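Local coordinates for adenylate kinase (Thermus thermophilus, PDB 3CM0), which catalyses the reversible transfer of the terminal phosphate between ATP and AMP, giving two ADP and helping to balance the cell's adenine nucleotides, at residues Ala21-Thr35 with Ile72-Phe85. Numbering follows the deposited sequence.
Sequences ASRLAQELGFKKLST and IREELAERVIFDGF
Lys-31 pairs with Val-80 and Lys-32 with Ile-81 between parallel strands 31-33 and 79-83, showing how an edge strand joins the five-stranded P-loop NTPase sheet of the CORE domain. Lys-31 N gives a straight bond to Arg-79 O (2.8 Å), Lys-31 O receives Ile-81 N, and Leu-33 N gives a third bond to Ile-81 O. Where the strands diverge, two waters donate to Leu-33 O, one accepting from Asp-83 N and the other donating to Asp-83 O.

Lys-32 runs out with CG anti to the backbone N (chi1 -176°) and bends only at its last torsion, bringing NZ to the anti lone pair of Asp-83 OD2 (3.0 Å). A methionine here would probably leave that oxygen without its cationic mate and one bridging water without a donor. Lys-31, on the other face, crosses Glu-75 at about a right angle, its NZ 3.5 Å from OE1 in a salt bridge.

Apolar packing divides likewise. The Ile-81 methyl CD1 reaches Phe-30 CB (3.5 Å) and fits against Leu-24 and Ala-25, while CG2 faces Ala-21 CB. Arg-79 CB makes a CH-pi contact over one face of the Phe-30 ring. On the Lys-31 face, Leu-33 CD1 presses tightly on Val-80 CG2 (3.3 Å), and the Leu-33 side chain lies alongside Phe-82.

The 21-28 part of helix 17-28 runs antiparallel to strand 79-83 over the Ile-81 face, and strand 4-10 continues the sheet beyond 79-83. Lys-17, a predicted ATP-binding residue, salt-bridges Asp-83 OD1, while helix 89-101 packs against Phe-82 on the opposite face.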
ATOM      1  N   ALA A  21       1.218   6.662  -5.761  1.00 20.26           N
ATOM      2  CA  ALA A  21       0.009   6.763  -4.921  1.00 13.85           C
ATOM      3  C   ALA A  21      -0.089   8.200  -4.405  1.00 18.18           C
ATOM      4  O   ALA A  21      -1.161   8.785  -4.361  1.00 19.11           O
ATOM      5  CB  ALA A  21       0.127   5.804  -3.753  1.00 13.82           C
ATOM      6  N   SER A  22       1.045   8.748  -3.977  1.00 21.34           N
ATOM      7  CA  SER A  22       1.052  10.113  -3.449  1.00 24.53           C
ATOM      8  C   SER A  22       0.686  11.140  -4.501  1.00 20.69           C
ATOM      9  O   SER A  22       0.013  12.142  -4.216  1.00 19.14           O
ATOM     10  CB  SER A  22       2.418  10.426  -2.853  1.00 22.48           C
ATOM     11  OG  SER A  22       2.588   9.728  -1.637  1.00 28.86           O
ATOM     12  N   ARG A  23       1.115  10.905  -5.735  1.00 20.25           N
ATOM     13  CA  ARG A  23       0.779  11.837  -6.792  1.00 23.25           C
ATOM     14  C   ARG A  23      -0.682  11.751  -7.206  1.00 25.09           C
ATOM     15  O   ARG A  23      -1.326  12.771  -7.450  1.00 21.61           O
ATOM     16  CB  ARG A  23       1.680  11.632  -8.005  1.00 27.05           C
ATOM     17  CG  ARG A  23       1.231  12.445  -9.218  1.00 27.39           C
ATOM     18  CD  ARG A  23       2.355  12.493 -10.223  1.00 31.99           C
ATOM     19  NE  ARG A  23       1.963  13.166 -11.453  1.00 26.92           N
ATOM     20  CZ  ARG A  23       2.695  13.145 -12.565  1.00 31.10           C
ATOM     21  NH1 ARG A  23       3.848  12.496 -12.589  1.00 27.68           N
ATOM     22  NH2 ARG A  23       2.261  13.748 -13.657  1.00 35.82           N
ATOM     23  N   LEU A  24      -1.222  10.537  -7.282  1.00 17.91           N
ATOM     24  CA  LEU A  24      -2.622  10.394  -7.656  1.00 15.96           C
ATOM     25  C   LEU A  24      -3.475  11.045  -6.548  1.00 17.93           C
ATOM     26  O   LEU A  24      -4.527  11.656  -6.828  1.00 21.90           O
ATOM     27  CB  LEU A  24      -2.990   8.900  -7.754  1.00 18.77           C
ATOM     28  CG  LEU A  24      -4.418   8.618  -8.229  1.00 19.40           C
ATOM     29  CD1 LEU A  24      -4.596   9.098  -9.641  1.00 25.25           C
ATOM     30  CD2 LEU A  24      -4.697   7.084  -8.117  1.00 20.86           C
ATOM     31  N   ALA A  25      -3.008  10.911  -5.303  1.00 17.62           N
ATOM     32  CA  ALA A  25      -3.718  11.450  -4.130  1.00 19.31           C
ATOM     33  C   ALA A  25      -3.819  12.953  -4.231  1.00 27.50           C
ATOM     34  O   ALA A  25      -4.909  13.520  -4.176  1.00 23.63           O
ATOM     35  CB  ALA A  25      -2.981  11.077  -2.848  1.00 25.62           C
ATOM     36  N   GLN A  26      -2.660  13.581  -4.379  1.00 29.25           N
ATOM     37  CA  GLN A  26      -2.562  15.038  -4.482  1.00 28.09           C
ATOM     38  C   GLN A  26      -3.333  15.621  -5.670  1.00 28.85           C
ATOM     39  O   GLN A  26      -3.994  16.659  -5.542  1.00 31.21           O
ATOM     40  CB  GLN A  26      -1.088  15.442  -4.557  1.00 35.44           C
ATOM     41  CG  GLN A  26      -0.290  15.109  -3.289  1.00 45.17           C
ATOM     42  CD  GLN A  26       1.177  15.515  -3.377  1.00 57.68           C
ATOM     43  OE1 GLN A  26       1.495  16.660  -3.695  1.00 69.28           O
ATOM     44  NE2 GLN A  26       2.073  14.582  -3.081  1.00 42.99           N
ATOM     45  N   GLU A  27      -3.266  14.971  -6.826  1.00 24.64           N
ATOM     46  CA  GLU A  27      -3.952  15.473  -7.996  1.00 24.76           C
ATOM     47  C   GLU A  27      -5.450  15.278  -8.059  1.00 32.43           C
ATOM     48  O   GLU A  27      -6.160  16.161  -8.521  1.00 33.13           O
ATOM     49  CB  GLU A  27      -3.333  14.899  -9.272  1.00 30.04           C
ATOM     50  CG  GLU A  27      -1.891  15.309  -9.448  1.00 38.09           C
ATOM     51  CD  GLU A  27      -1.358  15.012 -10.844  1.00 40.44           C
ATOM     52  OE1 GLU A  27      -2.107  14.463 -11.677  1.00 39.37           O
ATOM     53  OE2 GLU A  27      -0.184  15.337 -11.095  1.00 32.12           O
ATOM     54  N   LEU A  28      -5.959  14.148  -7.587  1.00 23.03           N
ATOM     55  CA  LEU A  28      -7.399  13.942  -7.695  1.00 22.39           C
ATOM     56  C   LEU A  28      -8.225  14.072  -6.411  1.00 17.36           C
ATOM     57  O   LEU A  28      -9.446  13.850  -6.433  1.00 26.60           O
ATOM     58  CB  LEU A  28      -7.681  12.584  -8.353  1.00 24.19           C
ATOM     59  CG  LEU A  28      -7.119  12.403  -9.762  1.00 30.24           C
ATOM     60  CD1 LEU A  28      -7.696  11.134 -10.333  1.00 27.64           C
ATOM     61  CD2 LEU A  28      -7.474  13.580 -10.662  1.00 33.89           C
ATOM     62  N   GLY A  29      -7.571  14.422  -5.322  1.00 18.03           N
ATOM     63  CA  GLY A  29      -8.266  14.607  -4.061  1.00 23.29           C
ATOM     64  C   GLY A  29      -8.570  13.344  -3.268  1.00 21.89           C
ATOM     65  O   GLY A  29      -9.617  13.249  -2.634  1.00 24.18           O
ATOM     66  N   PHE A  30      -7.682  12.354  -3.332  1.00 23.19           N
ATOM     67  CA  PHE A  30      -7.884  11.124  -2.552  1.00 24.72           C
ATOM     68  C   PHE A  30      -7.088  11.301  -1.272  1.00 23.39           C
ATOM     69  O   PHE A  30      -6.004  11.893  -1.292  1.00 19.94           O
ATOM     70  CB  PHE A  30      -7.305   9.878  -3.269  1.00 19.79           C
ATOM     71  CG  PHE A  30      -8.137   9.371  -4.401  1.00 19.00           C
ATOM     72  CD1 PHE A  30      -8.900   8.204  -4.251  1.00 15.16           C
ATOM     73  CD2 PHE A  30      -8.180  10.045  -5.620  1.00 25.64           C
ATOM     74  CE1 PHE A  30      -9.681   7.708  -5.296  1.00 16.31           C
ATOM     75  CE2 PHE A  30      -8.961   9.565  -6.682  1.00 27.98           C
ATOM     76  CZ  PHE A  30      -9.721   8.389  -6.517  1.00 32.76           C
ATOM     77  N   LYS A  31      -7.618  10.792  -0.162  1.00 18.50           N
ATOM     78  CA  LYS A  31      -6.886  10.814   1.087  1.00 16.72           C
ATOM     79  C   LYS A  31      -6.071   9.514   1.132  1.00 22.20           C
ATOM     80  O   LYS A  31      -6.650   8.397   1.098  1.00 16.46           O
ATOM     81  CB  LYS A  31      -7.841  10.859   2.286  1.00 23.76           C
ATOM     82  CG  LYS A  31      -7.103  10.880   3.615  1.00 37.29           C
ATOM     83  CD  LYS A  31      -7.975  11.385   4.769  1.00 37.83           C
ATOM     84  CE  LYS A  31      -9.163  10.494   5.032  1.00 46.30           C
ATOM     85  NZ  LYS A  31      -9.922  10.935   6.240  1.00 40.34           N
ATOM     86  N   LYS A  32      -4.744   9.652   1.192  1.00 17.22           N
ATOM     87  CA  LYS A  32      -3.840   8.507   1.259  1.00 23.34           C
ATOM     88  C   LYS A  32      -3.716   8.091   2.715  1.00 28.53           C
ATOM     89  O   LYS A  32      -3.172   8.807   3.548  1.00 24.43           O
ATOM     90  CB  LYS A  32      -2.465   8.892   0.688  1.00 29.40           C
ATOM     91  CG  LYS A  32      -1.439   7.777   0.611  1.00 22.55           C
ATOM     92  CD  LYS A  32      -0.244   8.265  -0.227  1.00 28.90           C
ATOM     93  CE  LYS A  32       0.868   7.237  -0.412  1.00 34.40           C
ATOM     94  NZ  LYS A  32       1.642   6.942   0.826  1.00 40.91           N
ATOM     95  N   LEU A  33      -4.229   6.914   3.029  1.00 23.65           N
ATOM     96  CA  LEU A  33      -4.208   6.442   4.389  1.00 24.04           C
ATOM     97  C   LEU A  33      -2.951   5.672   4.782  1.00 30.04           C
ATOM     98  O   LEU A  33      -2.355   4.956   3.983  1.00 31.11           O
ATOM     99  CB  LEU A  33      -5.426   5.551   4.641  1.00 19.50           C
ATOM    100  CG  LEU A  33      -6.792   6.117   4.271  1.00 28.62           C
ATOM    101  CD1 LEU A  33      -7.864   5.172   4.781  1.00 26.20           C
ATOM    102  CD2 LEU A  33      -6.962   7.509   4.857  1.00 33.40           C
ATOM    103  N   SER A  34      -2.556   5.833   6.037  1.00 33.45           N
ATOM    104  CA  SER A  34      -1.416   5.105   6.575  1.00 35.92           C
ATOM    105  C   SER A  34      -1.862   4.667   7.956  1.00 36.28           C
ATOM    106  O   SER A  34      -2.049   5.506   8.857  1.00 31.20           O
ATOM    107  CB  SER A  34      -0.170   5.992   6.704  1.00 37.42           C
ATOM    108  OG  SER A  34       0.743   5.396   7.626  1.00 39.11           O
ATOM    109  N   THR A  35      -2.063   3.365   8.126  1.00 37.02           N
ATOM    110  CA  THR A  35      -2.493   2.859   9.421  1.00 42.57           C
ATOM    111  C   THR A  35      -1.430   3.212  10.478  1.00 39.31           C
ATOM    112  O   THR A  35      -1.757   3.690  11.569  1.00 38.17           O
ATOM    113  CB  THR A  35      -2.766   1.301   9.359  1.00 44.32           C
ATOM    114  OG1 THR A  35      -1.578   0.590   8.975  1.00 40.74           O
ATOM    115  CG2 THR A  35      -3.856   1.000   8.323  1.00 43.48           C
ATOM    116  N   ILE A  72      -9.598   2.641   9.910  1.00 14.69           N
ATOM    117  CA  ILE A  72      -9.863   2.939   8.516  1.00 12.93           C
ATOM    118  C   ILE A  72     -11.323   3.423   8.355  1.00 12.82           C
ATOM    119  O   ILE A  72     -11.606   4.382   7.598  1.00 17.81           O
ATOM    120  CB  ILE A  72      -9.605   1.682   7.641  1.00 16.49           C
ATOM    121  CG1 ILE A  72      -8.103   1.382   7.631  1.00 16.68           C
ATOM    122  CG2 ILE A  72     -10.133   1.917   6.207  1.00 12.10           C
ATOM    123  CD1 ILE A  72      -7.751   0.010   6.967  1.00 12.69           C
ATOM    124  N   ARG A  73     -12.255   2.792   9.064  1.00 14.93           N
ATOM    125  CA  ARG A  73     -13.657   3.240   8.950  1.00 14.97           C
ATOM    126  C   ARG A  73     -13.752   4.706   9.442  1.00 16.41           C
ATOM    127  O   ARG A  73     -14.427   5.557   8.829  1.00 18.89           O
ATOM    128  CB  ARG A  73     -14.584   2.317   9.780  1.00 14.75           C
ATOM    129  CG  ARG A  73     -16.116   2.671   9.674  1.00 17.95           C
ATOM    130  CD  ARG A  73     -17.053   1.535  10.166  1.00 18.58           C
ATOM    131  NE  ARG A  73     -16.903   1.165  11.573  1.00 26.55           N
ATOM    132  CZ  ARG A  73     -17.446   0.078  12.121  1.00 32.07           C
ATOM    133  NH1 ARG A  73     -18.172  -0.746  11.380  1.00 33.41           N
ATOM    134  NH2 ARG A  73     -17.260  -0.191  13.407  1.00 28.02           N
ATOM    135  N   GLU A  74     -13.080   5.009  10.543  1.00 17.97           N
ATOM    136  CA  GLU A  74     -13.096   6.394  11.098  1.00 16.44           C
ATOM    137  C   GLU A  74     -12.476   7.421  10.159  1.00 22.95           C
ATOM    138  O   GLU A  74     -12.727   8.637  10.278  1.00 20.28           O
ATOM    139  CB  GLU A  74     -12.342   6.424  12.419  1.00 16.11           C
ATOM    140  CG  GLU A  74     -13.018   5.586  13.499  1.00 16.64           C
ATOM    141  CD  GLU A  74     -12.237   5.596  14.810  1.00 17.78           C
ATOM    142  OE1 GLU A  74     -11.384   6.507  15.006  1.00 18.57           O
ATOM    143  OE2 GLU A  74     -12.494   4.704  15.663  1.00 17.46           O
ATOM    144  N   GLU A  75     -11.654   6.902   9.233  1.00 19.76           N
ATOM    145  CA  GLU A  75     -10.914   7.668   8.233  1.00 26.45           C
ATOM    146  C   GLU A  75     -11.442   7.596   6.816  1.00 35.39           C
ATOM    147  O   GLU A  75     -10.989   8.372   5.978  1.00 34.95           O
ATOM    148  CB  GLU A  75      -9.443   7.220   8.185  1.00 33.64           C
ATOM    149  CG  GLU A  75      -8.611   7.484   9.420  1.00 43.80           C
ATOM    150  CD  GLU A  75      -8.160   8.925   9.514  1.00 43.66           C
ATOM    151  OE1 GLU A  75      -7.676   9.468   8.489  1.00 35.83           O
ATOM    152  OE2 GLU A  75      -8.290   9.502  10.612  1.00 48.61           O
ATOM    153  N   LEU A  76     -12.377   6.692   6.517  1.00 35.01           N
ATOM    154  CA  LEU A  76     -12.874   6.650   5.152  1.00 32.53           C
ATOM    155  C   LEU A  76     -13.445   8.060   4.921  1.00 40.35           C
ATOM    156  O   LEU A  76     -13.933   8.755   5.818  1.00 41.21           O
ATOM    157  CB  LEU A  76     -14.022   5.674   4.892  1.00 40.20           C
ATOM    158  CG  LEU A  76     -13.644   4.203   4.761  1.00 38.83           C
ATOM    159  CD1 LEU A  76     -14.912   3.378   4.631  1.00 46.42           C
ATOM    160  CD2 LEU A  76     -12.717   3.961   3.591  1.00 34.06           C
ATOM    161  N   ALA A  77     -13.338   8.397   3.647  1.00 34.67           N
ATOM    162  CA  ALA A  77     -13.765   9.622   3.012  1.00 34.70           C
ATOM    163  C   ALA A  77     -14.269   9.221   1.639  1.00 29.66           C
ATOM    164  O   ALA A  77     -14.161   8.064   1.235  1.00 40.78           O
ATOM    165  CB  ALA A  77     -12.606  10.563   2.892  1.00 28.67           C
ATOM    166  N   GLU A  78     -14.826  10.189   0.936  1.00 29.39           N
ATOM    167  CA  GLU A  78     -15.381   9.962  -0.376  1.00 32.32           C
ATOM    168  C   GLU A  78     -14.317   9.344  -1.281  1.00 30.22           C
ATOM    169  O   GLU A  78     -14.638   8.513  -2.126  1.00 36.09           O
ATOM    170  CB  GLU A  78     -15.852  11.277  -0.998  1.00 40.91           C
ATOM    171  CG  GLU A  78     -16.878  12.047  -0.180  1.00 60.18           C
ATOM    172  CD  GLU A  78     -16.999  13.496  -0.630  1.00 70.44           C
ATOM    173  OE1 GLU A  78     -17.529  13.743  -1.737  1.00 74.80           O
ATOM    174  OE2 GLU A  78     -16.547  14.387   0.126  1.00 73.90           O
ATOM    175  N   ARG A  79     -13.060   9.733  -1.090  1.00 18.30           N
ATOM    176  CA  ARG A  79     -11.987   9.209  -1.976  1.00 16.57           C
ATOM    177  C   ARG A  79     -10.766   8.842  -1.153  1.00  9.57           C
ATOM    178  O   ARG A  79     -10.143   9.707  -0.528  1.00 16.81           O
ATOM    179  CB  ARG A  79     -11.597  10.269  -3.007  1.00 18.51           C
ATOM    180  CG  ARG A  79     -12.744  10.755  -3.841  1.00 25.95           C
ATOM    181  CD  ARG A  79     -12.206  11.768  -4.858  1.00 27.34           C
ATOM    182  NE  ARG A  79     -13.275  12.324  -5.683  1.00 29.70           N
ATOM    183  CZ  ARG A  79     -13.218  13.524  -6.253  1.00 36.68           C
ATOM    184  NH1 ARG A  79     -12.144  14.289  -6.085  1.00 33.59           N
ATOM    185  NH2 ARG A  79     -14.236  13.971  -6.974  1.00 36.76           N
ATOM    186  N   VAL A  80     -10.405   7.549  -1.186  1.00 11.18           N
ATOM    187  CA  VAL A  80      -9.309   7.068  -0.377  1.00  9.52           C
ATOM    188  C   VAL A  80      -8.351   6.179  -1.185  1.00 11.31           C
ATOM    189  O   VAL A  80      -8.804   5.438  -2.080  1.00 12.44           O
ATOM    190  CB  VAL A  80      -9.880   6.216   0.810  1.00 20.51           C
ATOM    191  CG1 VAL A  80     -10.712   5.027   0.241  1.00 15.16           C
ATOM    192  CG2 VAL A  80      -8.774   5.711   1.702  1.00 25.67           C
ATOM    193  N   ILE A  81      -7.077   6.259  -0.806  1.00 13.42           N
ATOM    194  CA  ILE A  81      -5.977   5.455  -1.378  1.00  8.20           C
ATOM    195  C   ILE A  81      -5.288   4.682  -0.267  1.00 14.42           C
ATOM    196  O   ILE A  81      -5.038   5.190   0.842  1.00 14.24           O
ATOM    197  CB  ILE A  81      -4.963   6.367  -2.139  1.00 12.04           C
ATOM    198  CG1 ILE A  81      -5.597   6.778  -3.482  1.00 13.55           C
ATOM    199  CG2 ILE A  81      -3.651   5.667  -2.336  1.00 16.97           C
ATOM    200  CD1 ILE A  81      -4.698   7.727  -4.333  1.00 19.18           C
ATOM    201  N   PHE A  82      -5.035   3.398  -0.558  1.00 12.29           N
ATOM    202  CA  PHE A  82      -4.341   2.518   0.342  1.00 10.40           C
ATOM    203  C   PHE A  82      -3.004   2.205  -0.304  1.00 15.41           C
ATOM    204  O   PHE A  82      -2.971   1.834  -1.461  1.00 14.81           O
ATOM    205  CB  PHE A  82      -5.141   1.222   0.523  1.00  8.77           C
ATOM    206  CG  PHE A  82      -6.450   1.452   1.269  1.00  8.58           C
ATOM    207  CD1 PHE A  82      -6.459   1.474   2.660  1.00 14.42           C
ATOM    208  CD2 PHE A  82      -7.637   1.647   0.569  1.00 12.11           C
ATOM    209  CE1 PHE A  82      -7.648   1.682   3.354  1.00 14.34           C
ATOM    210  CE2 PHE A  82      -8.849   1.862   1.260  1.00 18.28           C
ATOM    211  CZ  PHE A  82      -8.842   1.872   2.654  1.00 11.29           C
ATOM    212  N   ASP A  83      -1.928   2.349   0.456  1.00 13.75           N
ATOM    213  CA  ASP A  83      -0.579   2.090  -0.043  1.00 20.81           C
ATOM    214  C   ASP A  83       0.101   1.444   1.176  1.00 20.09           C
ATOM    215  O   ASP A  83       0.356   2.106   2.170  1.00 37.07           O
ATOM    216  CB  ASP A  83       0.045   3.446  -0.414  1.00 20.98           C
ATOM    217  CG  ASP A  83       1.510   3.354  -0.746  1.00 31.32           C
ATOM    218  OD1 ASP A  83       1.926   2.326  -1.316  1.00 27.85           O
ATOM    219  OD2 ASP A  83       2.232   4.328  -0.441  1.00 33.78           O
ATOM    220  N   GLY A  84       0.350   0.154   1.110  1.00 26.76           N
ATOM    221  CA  GLY A  84       0.930  -0.518   2.259  1.00 31.22           C
ATOM    222  C   GLY A  84      -0.120  -1.298   3.053  1.00 38.64           C
ATOM    223  O   GLY A  84       0.172  -1.804   4.150  1.00 33.85           O
ATOM    224  N   PHE A  85      -1.340  -1.370   2.505  1.00 32.17           N
ATOM    225  CA  PHE A  85      -2.469  -2.090   3.099  1.00 22.95           C
ATOM    226  C   PHE A  85      -3.453  -2.462   1.973  1.00 18.70           C
ATOM    227  O   PHE A  85      -3.685  -1.669   1.069  1.00 17.10           O
ATOM    228  CB  PHE A  85      -3.183  -1.225   4.158  1.00 21.37           C
ATOM    229  CG  PHE A  85      -4.209  -1.964   4.953  1.00 20.32           C
ATOM    230  CD1 PHE A  85      -5.523  -2.020   4.526  1.00 16.97           C
ATOM    231  CD2 PHE A  85      -3.853  -2.634   6.124  1.00 19.49           C
ATOM    232  CE1 PHE A  85      -6.484  -2.736   5.243  1.00 20.04           C
ATOM    233  CE2 PHE A  85      -4.804  -3.352   6.845  1.00 18.89           C
ATOM    234  CZ  PHE A  85      -6.118  -3.400   6.403  1.00 17.00           C
TER
HETATM  235  O   HOH W   1       0.059   5.157   2.847  1.00 38.65           O
HETATM  236  O   HOH W   2      -2.521   2.413   3.301  1.00 28.75           O